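Local coordinates for protein similar to metal-dependent hydrolase (Staphylococcus aureus subsp. aureus Mu50, PDB 3ESH), which is probably a metal-dependent hydrolase of the metallo-beta-lactamase superfamily, with a natural substrate that is not established, at residues Y10-N15 with P47-L52; I66-L71 with E83-I88; L105-H110 with T190-E195; F111-G116 with F249-N254. All coordinates share one frame; numbering follows the deposited sequence.

In the fold
From the N terminus, contact 1 closes the excursion through helices 20-24 and 29-32 and the two-stranded sheet 15-19/43-47, fixing 10-15 against the start of strand 51-54. Contact 2 follows in series and closes a shorter excursion through helix 73-78; the two touch where N12 O meets H86 N and G13 O meets I66 N. Contacts 3 and 4 cross, since their segments alternate along the chain: 105-110 and 111-116 run on from each other, but pair with 190-195 and 249-254. They tie the first mixed sheet and its HxHxDH stretch to the second mixed sheet. H251 of contact 4 also binds P47 O of contact 1, and K70 of contact 2 reaches A115 O.

Contact 1: Y10-N15 with P47-L52; sequences YLNGGN and PTHPIL
Y10 pairs with I51 and N15 with P47 as antiparallel, non-hydrogen-bonded bridges, but the register slips by one residue between them, leaving two short ladders joined by loops. Beside the first, L11 N binds P50 O at 2.8 Å; beside the second, T48 N reaches G14 O at 2.9 Å with a nearly straight N-H (173°). P50 N has no hydrogen to offer L11 O, which rests against carbon, 3.1 Å from H49 CB. The L11 side chain keeps CG anti to its carbonyl carbon (chi1 -46°), and CG meets L52 CB at 4.0 Å. I61, I87 and L91 also pack on L11, a mostly apolar setting that suits leucine. N12 and H49 lie side by side and point the same way, with amide and ring planes 48° apart; H49 CE1 is 3.5 Å from N12 OD1. That oxygen also accepts from G14 N at 3.2 Å, an Asx turn that fixes the amide and explains the value of asparagine here. On one face of the H49 ring sits P47 CB, near the rim. Glycine fits both next positions: the alpha carbon of G13 faces T48 O and P50 CD with no room for a side chain, while G14 has a positive phi. The end of the N15 side chain leads away from 47-52, and N15 OD1 accepts from D82 N. Backbone bonds of L11 N, T48 N, N12 O (to H86 N) and G13 O (to I66 N) imply a loop held largely by its main chain, with L11 packed on L52 at one end.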
# COMPACT_ATOMS: atom_id res chain seq x y z
N TYR A 10 16.91 -19.61 31.20
CA TYR A 10 17.77 -19.04 30.18
C TYR A 10 19.00 -19.93 29.96
O TYR A 10 19.41 -20.66 30.87
CB TYR A 10 18.16 -17.60 30.54
CG TYR A 10 18.94 -17.43 31.82
CD1 TYR A 10 20.27 -17.84 31.91
CD2 TYR A 10 18.36 -16.84 32.93
CE1 TYR A 10 21.01 -17.66 33.08
CE2 TYR A 10 19.08 -16.65 34.11
CZ TYR A 10 20.40 -17.06 34.19
OH TYR A 10 21.11 -16.87 35.36
N LEU A 11 19.57 -19.87 28.76
CA LEU A 11 20.75 -20.66 28.42
C LEU A 11 21.86 -19.75 27.89
O LEU A 11 21.61 -18.86 27.07
CB LEU A 11 20.39 -21.68 27.35
CG LEU A 11 19.10 -22.48 27.54
CD1 LEU A 11 18.72 -23.16 26.23
CD2 LEU A 11 19.28 -23.50 28.67
N ASN A 12 23.08 -19.99 28.36
CA ASN A 12 24.23 -19.20 27.96
C ASN A 12 24.66 -19.53 26.53
O ASN A 12 25.48 -20.42 26.31
CB ASN A 12 25.39 -19.49 28.92
CG ASN A 12 26.45 -18.44 28.87
OD1 ASN A 12 26.91 -18.04 27.80
ND2 ASN A 12 26.87 -17.97 30.04
N GLY A 13 24.12 -18.79 25.57
CA GLY A 13 24.46 -19.01 24.18
C GLY A 13 25.57 -18.09 23.72
O GLY A 13 25.81 -17.94 22.52
N GLY A 14 26.25 -17.48 24.68
CA GLY A 14 27.35 -16.58 24.36
C GLY A 14 27.01 -15.13 24.62
O GLY A 14 26.07 -14.82 25.35
N ASN A 15 27.77 -14.23 24.02
CA ASN A 15 27.55 -12.81 24.18
C ASN A 15 28.19 -12.02 23.04
O ASN A 15 29.01 -12.53 22.29
CB ASN A 15 28.16 -12.32 25.50
CG ASN A 15 29.67 -12.18 25.42
OD1 ASN A 15 30.40 -13.18 25.33
ND2 ASN A 15 30.16 -10.94 25.43
N PRO A 47 24.42 -10.12 26.32
CA PRO A 47 24.42 -11.58 26.30
C PRO A 47 23.47 -12.05 25.19
O PRO A 47 22.53 -11.35 24.82
CB PRO A 47 23.85 -11.95 27.68
CG PRO A 47 24.25 -10.81 28.53
CD PRO A 47 24.05 -9.60 27.64
N THR A 48 23.75 -13.23 24.65
CA THR A 48 22.88 -13.83 23.64
C THR A 48 22.47 -15.15 24.31
O THR A 48 23.03 -16.21 24.03
CB THR A 48 23.63 -14.10 22.32
OG1 THR A 48 24.74 -14.99 22.56
CG2 THR A 48 24.16 -12.80 21.73
N HIS A 49 21.51 -15.05 25.23
CA HIS A 49 21.03 -16.20 26.01
C HIS A 49 19.64 -16.71 25.61
O HIS A 49 18.62 -16.13 25.97
CB HIS A 49 21.01 -15.86 27.51
CG HIS A 49 22.36 -15.55 28.09
ND1 HIS A 49 23.54 -15.84 27.45
CD2 HIS A 49 22.70 -14.98 29.27
CE1 HIS A 49 24.56 -15.45 28.20
NE2 HIS A 49 24.07 -14.93 29.31
N PRO A 50 19.59 -17.83 24.88
CA PRO A 50 18.27 -18.35 24.49
C PRO A 50 17.37 -18.65 25.69
O PRO A 50 17.84 -18.86 26.79
CB PRO A 50 18.62 -19.59 23.69
CG PRO A 50 19.89 -19.15 23.00
CD PRO A 50 20.66 -18.52 24.15
N ILE A 51 16.06 -18.66 25.45
CA ILE A 51 15.10 -18.91 26.51
C ILE A 51 14.51 -20.31 26.41
O ILE A 51 13.80 -20.63 25.45
CB ILE A 51 13.95 -17.87 26.45
CG1 ILE A 51 14.54 -16.47 26.65
CG2 ILE A 51 12.89 -18.18 27.49
CD1 ILE A 51 13.54 -15.34 26.55
N LEU A 52 14.82 -21.14 27.40
CA LEU A 52 14.31 -22.51 27.44
C LEU A 52 12.91 -22.54 28.03
O LEU A 52 12.70 -22.08 29.15
CB LEU A 52 15.23 -23.41 28.27
CG LEU A 52 14.73 -24.84 28.53
CD1 LEU A 52 14.47 -25.54 27.21
CD2 LEU A 52 15.75 -25.61 29.36

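Contact 2: I66-L71 with E83-I88; sequences IGNGKL and EESHII
E84 sends its side chain across to the loop 66-71, beginning with CB 3.6 Å from G67 O. Its CG stands anti to the carbonyl carbon (chi1 -78°) and passes the same oxygen at longer range; from there the chain extends, bringing CD near G69 N. At the tip OE2 accepts from G69 N at 2.8 Å, an N-H approach of 163° that meets the carboxylate on its syn side, 31° out of its plane. A water also donates to OE2, at 3.2 Å, while giving its other bond to I66 O and accepting from L71 N, so E84 OE2 is gripped both by G69 N and by this water. Glutamate has the length for this reach, and the positive phi of G67 and G69 suits glycine at both bends. Next along, S85 N binds G67 O at 3.2 Å, and S85 OG accepts from I87 N at 3.1 Å: an ST turn leading into helix 87-92, with H86 at the N-cap position. The contact thus joins the loop that follows strand 59-61 to the start of that helix. I66 CD1 lies 3.8 Å from E83 O, and the I66 side chain also packs on V81, a place suited to a branched aliphatic chain.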
# COMPACT_ATOMS: atom_id res chain seq x y z
N ILE A 66 25.09 -17.42 19.65
CA ILE A 66 26.11 -17.29 18.62
C ILE A 66 26.79 -18.59 18.22
O ILE A 66 27.71 -18.59 17.40
CB ILE A 66 27.20 -16.29 19.04
CG1 ILE A 66 27.68 -16.62 20.46
CG2 ILE A 66 26.66 -14.86 18.92
CD1 ILE A 66 28.70 -15.63 21.02
N GLY A 67 26.35 -19.70 18.80
CA GLY A 67 26.93 -20.99 18.47
C GLY A 67 28.39 -21.26 18.82
O GLY A 67 29.00 -20.55 19.62
N ASN A 68 28.94 -22.30 18.19
CA ASN A 68 30.32 -22.75 18.42
C ASN A 68 31.05 -22.94 17.11
O ASN A 68 30.63 -23.73 16.28
CB ASN A 68 30.29 -24.06 19.20
CG ASN A 68 29.59 -23.91 20.53
OD1 ASN A 68 30.18 -23.42 21.50
ND2 ASN A 68 28.33 -24.32 20.58
N GLY A 69 32.13 -22.19 16.92
CA GLY A 69 32.88 -22.28 15.68
C GLY A 69 32.22 -21.61 14.47
O GLY A 69 32.74 -21.71 13.37
N LYS A 70 31.09 -20.93 14.68
CA LYS A 70 30.36 -20.27 13.59
C LYS A 70 30.94 -18.92 13.17
O LYS A 70 31.12 -18.65 11.98
CB LYS A 70 28.89 -20.09 13.98
CG LYS A 70 28.13 -21.41 14.10
CD LYS A 70 28.07 -22.15 12.77
CE LYS A 70 27.24 -21.41 11.74
NZ LYS A 70 25.80 -21.70 11.90
N LEU A 71 31.22 -18.06 14.15
CA LEU A 71 31.79 -16.75 13.87
C LEU A 71 33.28 -16.95 13.60
O LEU A 71 33.91 -17.81 14.21
CB LEU A 71 31.61 -15.80 15.07
CG LEU A 71 30.28 -15.06 15.26
CD1 LEU A 71 29.14 -16.04 15.30
CD2 LEU A 71 30.33 -14.25 16.54
N GLU A 83 33.02 -15.20 25.33
CA GLU A 83 32.90 -16.65 25.33
C GLU A 83 31.85 -17.03 24.29
O GLU A 83 30.93 -16.26 24.03
CB GLU A 83 32.44 -17.16 26.71
CG GLU A 83 31.03 -16.69 27.11
CD GLU A 83 30.56 -17.26 28.45
OE1 GLU A 83 30.39 -18.49 28.55
OE2 GLU A 83 30.35 -16.47 29.40
N GLU A 84 32.01 -18.19 23.68
CA GLU A 84 31.06 -18.66 22.70
C GLU A 84 29.98 -19.40 23.47
O GLU A 84 30.02 -19.47 24.70
CB GLU A 84 31.73 -19.60 21.69
CG GLU A 84 32.56 -18.89 20.62
CD GLU A 84 33.32 -19.86 19.72
OE1 GLU A 84 34.35 -20.42 20.17
OE2 GLU A 84 32.88 -20.07 18.57
N SER A 85 29.03 -19.97 22.74
CA SER A 85 27.91 -20.68 23.34
C SER A 85 28.26 -21.87 24.24
O SER A 85 29.22 -22.58 24.00
CB SER A 85 26.96 -21.13 22.22
OG SER A 85 25.82 -21.80 22.73
N HIS A 86 27.45 -22.04 25.29
CA HIS A 86 27.57 -23.13 26.26
C HIS A 86 26.20 -23.75 26.32
O HIS A 86 25.79 -24.28 27.35
CB HIS A 86 27.89 -22.62 27.67
CG HIS A 86 29.33 -22.35 27.91
ND1 HIS A 86 29.93 -21.16 27.56
CD2 HIS A 86 30.30 -23.12 28.45
CE1 HIS A 86 31.22 -21.22 27.86
NE2 HIS A 86 31.47 -22.40 28.40
N ILE A 87 25.49 -23.69 25.20
CA ILE A 87 24.13 -24.20 25.15
C ILE A 87 24.00 -25.70 25.44
O ILE A 87 22.98 -26.13 25.98
CB ILE A 87 23.47 -23.85 23.79
CG1 ILE A 87 21.96 -24.00 23.88
CG2 ILE A 87 24.05 -24.72 22.68
CD1 ILE A 87 21.24 -23.54 22.65
N ILE A 88 25.01 -26.50 25.09
CA ILE A 88 24.93 -27.93 25.37
C ILE A 88 25.03 -28.20 26.87
O ILE A 88 24.15 -28.84 27.45
CB ILE A 88 26.04 -28.74 24.63
CG1 ILE A 88 25.84 -28.68 23.11
CG2 ILE A 88 26.01 -30.19 25.07
CD1 ILE A 88 26.17 -27.33 22.51
O HOH W 1 30.31 -19.18 16.86

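Contact 3: L105-H110 with T190-E195; sequences LMTHMH and TIITIE
T107 and T190 hold the tight part of this contact, where T190 N donates to T107 O at 2.7 Å, in the plane of that carbonyl. In return, T107 CB leans on T190 O at 3.3 Å, its methyl CG2 anti to its own carbonyl carbon, while T190 CB lies 3.6 Å from T107 O. The CA atoms of T107 and T190 are 4.5 Å apart, and the small threonines fit this close approach. L105 CB meets I192 CD1 at 4.0 Å, and I177 and M179 also pack on L105. The wetter side is looser. There a water donates to M106 O at 2.9 Å and binds T190 OG1 only weakly, at 3.4 Å, a hydroxyl held more firmly by G188 O. M106, a selenomethionine, points away from strand 190-196 and packs on V133 and A114. The chain has left strand 103-105 by T107 and carries H108 and H110 toward H185 and D206. Strand 103-105 of one mixed sheet is thereby linked to strand 190-196 of the other, and the loop opens the HxHxDH sequence, which supplies metal ligands in the metallo-beta-lactamase superfamily; H110, H185 and D206 are consistent with such a site, here without a metal.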
# COMPACT_ATOMS: atom_id res chain seq x y z
N LEU A 105 11.77 -21.48 18.27
CA LEU A 105 10.98 -20.35 17.79
C LEU A 105 11.91 -19.17 17.65
O LEU A 105 12.59 -18.85 18.60
CB LEU A 105 9.89 -20.02 18.79
CG LEU A 105 9.14 -21.19 19.41
CD1 LEU A 105 8.12 -20.62 20.40
CD2 LEU A 105 8.46 -22.06 18.33
N MSE A 106 11.94 -18.53 16.49
CA MSE A 106 12.84 -17.40 16.26
C MSE A 106 12.11 -16.05 16.23
O MSE A 106 11.09 -15.91 15.58
CB MSE A 106 13.58 -17.59 14.93
CG MSE A 106 14.29 -18.90 14.75
SE MSE A 106 15.78 -19.12 16.01
CE MSE A 106 16.84 -17.70 15.32
N THR A 107 12.62 -15.07 16.97
CA THR A 107 12.03 -13.75 16.98
C THR A 107 12.42 -13.09 15.66
O THR A 107 11.64 -12.35 15.07
CB THR A 107 12.57 -12.90 18.13
OG1 THR A 107 13.95 -12.57 17.88
CG2 THR A 107 12.48 -13.66 19.43
N HIS A 108 13.64 -13.38 15.21
CA HIS A 108 14.17 -12.89 13.95
C HIS A 108 15.48 -13.62 13.64
O HIS A 108 16.04 -14.26 14.51
CB HIS A 108 14.34 -11.37 13.96
CG HIS A 108 15.30 -10.86 14.99
ND1 HIS A 108 15.19 -11.16 16.33
CD2 HIS A 108 16.34 -10.00 14.88
CE1 HIS A 108 16.11 -10.52 17.01
NE2 HIS A 108 16.83 -9.80 16.15
N MSE A 109 15.96 -13.53 12.40
CA MSE A 109 17.15 -14.26 11.95
C MSE A 109 18.51 -13.56 11.92
O MSE A 109 19.43 -14.01 11.24
CB MSE A 109 16.88 -14.87 10.57
CG MSE A 109 15.78 -15.91 10.56
SE MSE A 109 16.21 -17.56 11.56
CE MSE A 109 17.77 -18.02 10.51
N HIS A 110 18.64 -12.47 12.67
CA HIS A 110 19.93 -11.76 12.74
C HIS A 110 20.97 -12.74 13.32
O HIS A 110 20.61 -13.69 14.02
CB HIS A 110 19.77 -10.50 13.59
CG HIS A 110 19.02 -9.40 12.89
ND1 HIS A 110 18.62 -8.25 13.53
CD2 HIS A 110 18.63 -9.28 11.61
CE1 HIS A 110 18.01 -7.47 12.67
NE2 HIS A 110 18.00 -8.06 11.49
N THR A 190 9.35 -10.90 15.28
CA THR A 190 8.27 -11.53 16.03
C THR A 190 8.46 -11.49 17.56
O THR A 190 9.59 -11.53 18.06
CB THR A 190 8.13 -13.02 15.57
OG1 THR A 190 7.85 -13.06 14.16
CG2 THR A 190 7.01 -13.74 16.31
N ILE A 191 7.36 -11.41 18.30
CA ILE A 191 7.42 -11.42 19.75
C ILE A 191 6.69 -12.68 20.20
O ILE A 191 5.87 -13.22 19.47
CB ILE A 191 6.74 -10.17 20.37
CG1 ILE A 191 5.25 -10.18 20.07
CG2 ILE A 191 7.36 -8.90 19.79
CD1 ILE A 191 4.46 -9.40 21.06
N ILE A 192 6.99 -13.17 21.39
CA ILE A 192 6.36 -14.40 21.87
C ILE A 192 5.78 -14.23 23.28
O ILE A 192 6.38 -13.59 24.14
CB ILE A 192 7.39 -15.56 21.87
CG1 ILE A 192 7.96 -15.72 20.45
CG2 ILE A 192 6.75 -16.84 22.33
CD1 ILE A 192 9.29 -16.45 20.38
N THR A 193 4.60 -14.79 23.50
CA THR A 193 3.95 -14.72 24.80
C THR A 193 3.73 -16.12 25.35
O THR A 193 3.46 -17.06 24.60
CB THR A 193 2.58 -14.00 24.72
OG1 THR A 193 1.76 -14.64 23.75
CG2 THR A 193 2.76 -12.54 24.33
N ILE A 194 3.84 -16.26 26.67
CA ILE A 194 3.66 -17.53 27.34
C ILE A 194 2.57 -17.38 28.40
O ILE A 194 2.62 -16.45 29.20
CB ILE A 194 4.96 -17.97 28.02
CG1 ILE A 194 6.13 -17.77 27.07
CG2 ILE A 194 4.88 -19.43 28.41
CD1 ILE A 194 7.48 -18.04 27.67
N GLU A 195 1.60 -18.28 28.41
CA GLU A 195 0.52 -18.24 29.39
C GLU A 195 0.14 -19.62 29.90
O GLU A 195 -0.11 -20.52 29.11
CB GLU A 195 -0.72 -17.57 28.79
CG GLU A 195 -0.61 -16.06 28.63
CD GLU A 195 -1.79 -15.45 27.86
OE1 GLU A 195 -1.72 -15.39 26.61
OE2 GLU A 195 -2.79 -15.05 28.51
O HOH W 2 10.37 -14.93 12.97

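Contact 4: F111-G116 with F249-N254; sequences FDHAAG and FYHDEN
D112 and H113, the last two residues of the HxHxDH motif of the metallo-beta-lactamase superfamily, meet Y250 and H251 from the loop between strands 246-248 and 255-259. Two hydrogen bonds join the segments. Y250 OH donates to D112 O at 2.7 Å, in the carbonyl plane and on a lone pair; CG stands anti to the Y250 backbone N (chi1 175°), and the long phenol has the reach to find a main-chain oxygen on the short helix 111-114. G65 N gives the same hydroxyl a weak second bond. The other, from H251 NE2 to D112 OD2, is weak, 3.2 Å long and bent to 132°, although carboxylate and imidazole are nearly coplanar and the oxygen lies at the ring edge. Histidine suits this position because its second nitrogen, ND1, is bonded to P47 O, so the ring bridges the helix and the strand 43-47.

Ring packing supplies the rest. H113 and Y250 form an offset stack with centroids 4.4 Å apart and planes at 17°, the side chains sliding past each other in opposite directions. H113 and H251 are set obliquely, their planes almost perpendicular, with centroids 5.0 Å apart. The three rings form one buried aromatic cluster beside D63 and D206, next to a possible metal site (H110, H185, D206). Within the loop Y250 CD2 sits 3.5 Å above the centre of the H251 ring, and between the segments Y250 CE2 lies over the centre of the H113 ring, 3.6 Å above its plane.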
# COMPACT_ATOMS: atom_id res chain seq x y z
N PHE A 111 22.25 -12.52 13.04
CA PHE A 111 23.29 -13.43 13.50
C PHE A 111 23.34 -13.62 15.02
O PHE A 111 23.57 -14.72 15.50
CB PHE A 111 24.67 -13.00 12.99
CG PHE A 111 25.34 -11.97 13.83
CD1 PHE A 111 25.11 -10.61 13.62
CD2 PHE A 111 26.20 -12.34 14.86
CE1 PHE A 111 25.73 -9.65 14.41
CE2 PHE A 111 26.82 -11.39 15.67
CZ PHE A 111 26.59 -10.04 15.44
N ASP A 112 23.13 -12.54 15.77
CA ASP A 112 23.17 -12.63 17.22
C ASP A 112 22.10 -13.58 17.76
O ASP A 112 22.13 -13.96 18.92
CB ASP A 112 23.03 -11.23 17.85
CG ASP A 112 21.91 -10.40 17.23
OD1 ASP A 112 21.86 -10.29 15.98
OD2 ASP A 112 21.06 -9.84 17.99
N HIS A 113 21.17 -13.99 16.90
CA HIS A 113 20.09 -14.89 17.31
C HIS A 113 20.09 -16.25 16.60
O HIS A 113 19.65 -17.25 17.16
CB HIS A 113 18.71 -14.25 17.09
CG HIS A 113 18.43 -13.06 17.96
ND1 HIS A 113 19.19 -11.90 17.93
CD2 HIS A 113 17.47 -12.84 18.89
CE1 HIS A 113 18.71 -11.03 18.80
NE2 HIS A 113 17.67 -11.57 19.40
N ALA A 114 20.59 -16.28 15.36
CA ALA A 114 20.57 -17.51 14.57
C ALA A 114 21.88 -18.25 14.31
O ALA A 114 21.86 -19.37 13.81
CB ALA A 114 19.88 -17.22 13.25
N ALA A 115 23.01 -17.66 14.65
CA ALA A 115 24.29 -18.33 14.41
C ALA A 115 24.40 -19.70 15.07
O ALA A 115 25.02 -20.62 14.53
CB ALA A 115 25.44 -17.46 14.84
N GLY A 116 23.81 -19.84 16.25
CA GLY A 116 23.88 -21.10 16.97
C GLY A 116 22.88 -22.15 16.51
O GLY A 116 22.66 -23.13 17.21
N PHE A 249 14.00 -11.34 28.90
CA PHE A 249 15.03 -10.74 28.08
C PHE A 249 16.05 -11.73 27.57
O PHE A 249 16.33 -12.73 28.21
CB PHE A 249 15.71 -9.62 28.86
CG PHE A 249 14.79 -8.48 29.16
CD1 PHE A 249 14.52 -7.51 28.18
CD2 PHE A 249 14.13 -8.40 30.39
CE1 PHE A 249 13.62 -6.49 28.42
CE2 PHE A 249 13.23 -7.38 30.64
CZ PHE A 249 12.96 -6.42 29.65
N TYR A 250 16.60 -11.42 26.41
CA TYR A 250 17.58 -12.26 25.75
C TYR A 250 18.93 -11.56 25.78
O TYR A 250 19.96 -12.21 25.88
CB TYR A 250 17.14 -12.49 24.30
CG TYR A 250 18.09 -13.25 23.40
CD1 TYR A 250 18.02 -14.64 23.30
CD2 TYR A 250 19.02 -12.58 22.60
CE1 TYR A 250 18.85 -15.34 22.41
CE2 TYR A 250 19.84 -13.27 21.71
CZ TYR A 250 19.75 -14.65 21.62
OH TYR A 250 20.54 -15.31 20.71
N HIS A 251 18.89 -10.23 25.69
CA HIS A 251 20.09 -9.39 25.66
C HIS A 251 20.47 -8.64 26.93
O HIS A 251 21.57 -8.08 26.99
CB HIS A 251 19.97 -8.32 24.56
CG HIS A 251 20.16 -8.83 23.17
ND1 HIS A 251 21.19 -9.67 22.83
CD2 HIS A 251 19.48 -8.57 22.03
CE1 HIS A 251 21.14 -9.91 21.52
NE2 HIS A 251 20.11 -9.24 21.02
N ASP A 252 19.59 -8.57 27.92
CA ASP A 252 19.93 -7.80 29.11
C ASP A 252 20.99 -8.50 29.98
O ASP A 252 20.77 -9.61 30.46
CB ASP A 252 18.66 -7.49 29.92
CG ASP A 252 18.83 -6.28 30.83
OD1 ASP A 252 17.89 -5.46 30.92
OD2 ASP A 252 19.90 -6.17 31.47
N GLU A 253 22.12 -7.84 30.18
CA GLU A 253 23.20 -8.43 30.98
C GLU A 253 22.89 -8.60 32.46
O GLU A 253 23.38 -9.55 33.08
CB GLU A 253 24.49 -7.62 30.84
CG GLU A 253 24.41 -6.19 31.38
CD GLU A 253 25.73 -5.43 31.28
OE1 GLU A 253 25.69 -4.17 31.24
OE2 GLU A 253 26.80 -6.08 31.26
N ASN A 254 22.10 -7.70 33.02
CA ASN A 254 21.78 -7.76 34.44
C ASN A 254 20.60 -8.65 34.77
O ASN A 254 20.69 -9.51 35.64
CB ASN A 254 21.47 -6.35 34.97
CG ASN A 254 22.38 -5.30 34.40
OD1 ASN A 254 21.94 -4.41 33.65
ND2 ASN A 254 23.66 -5.40 34.72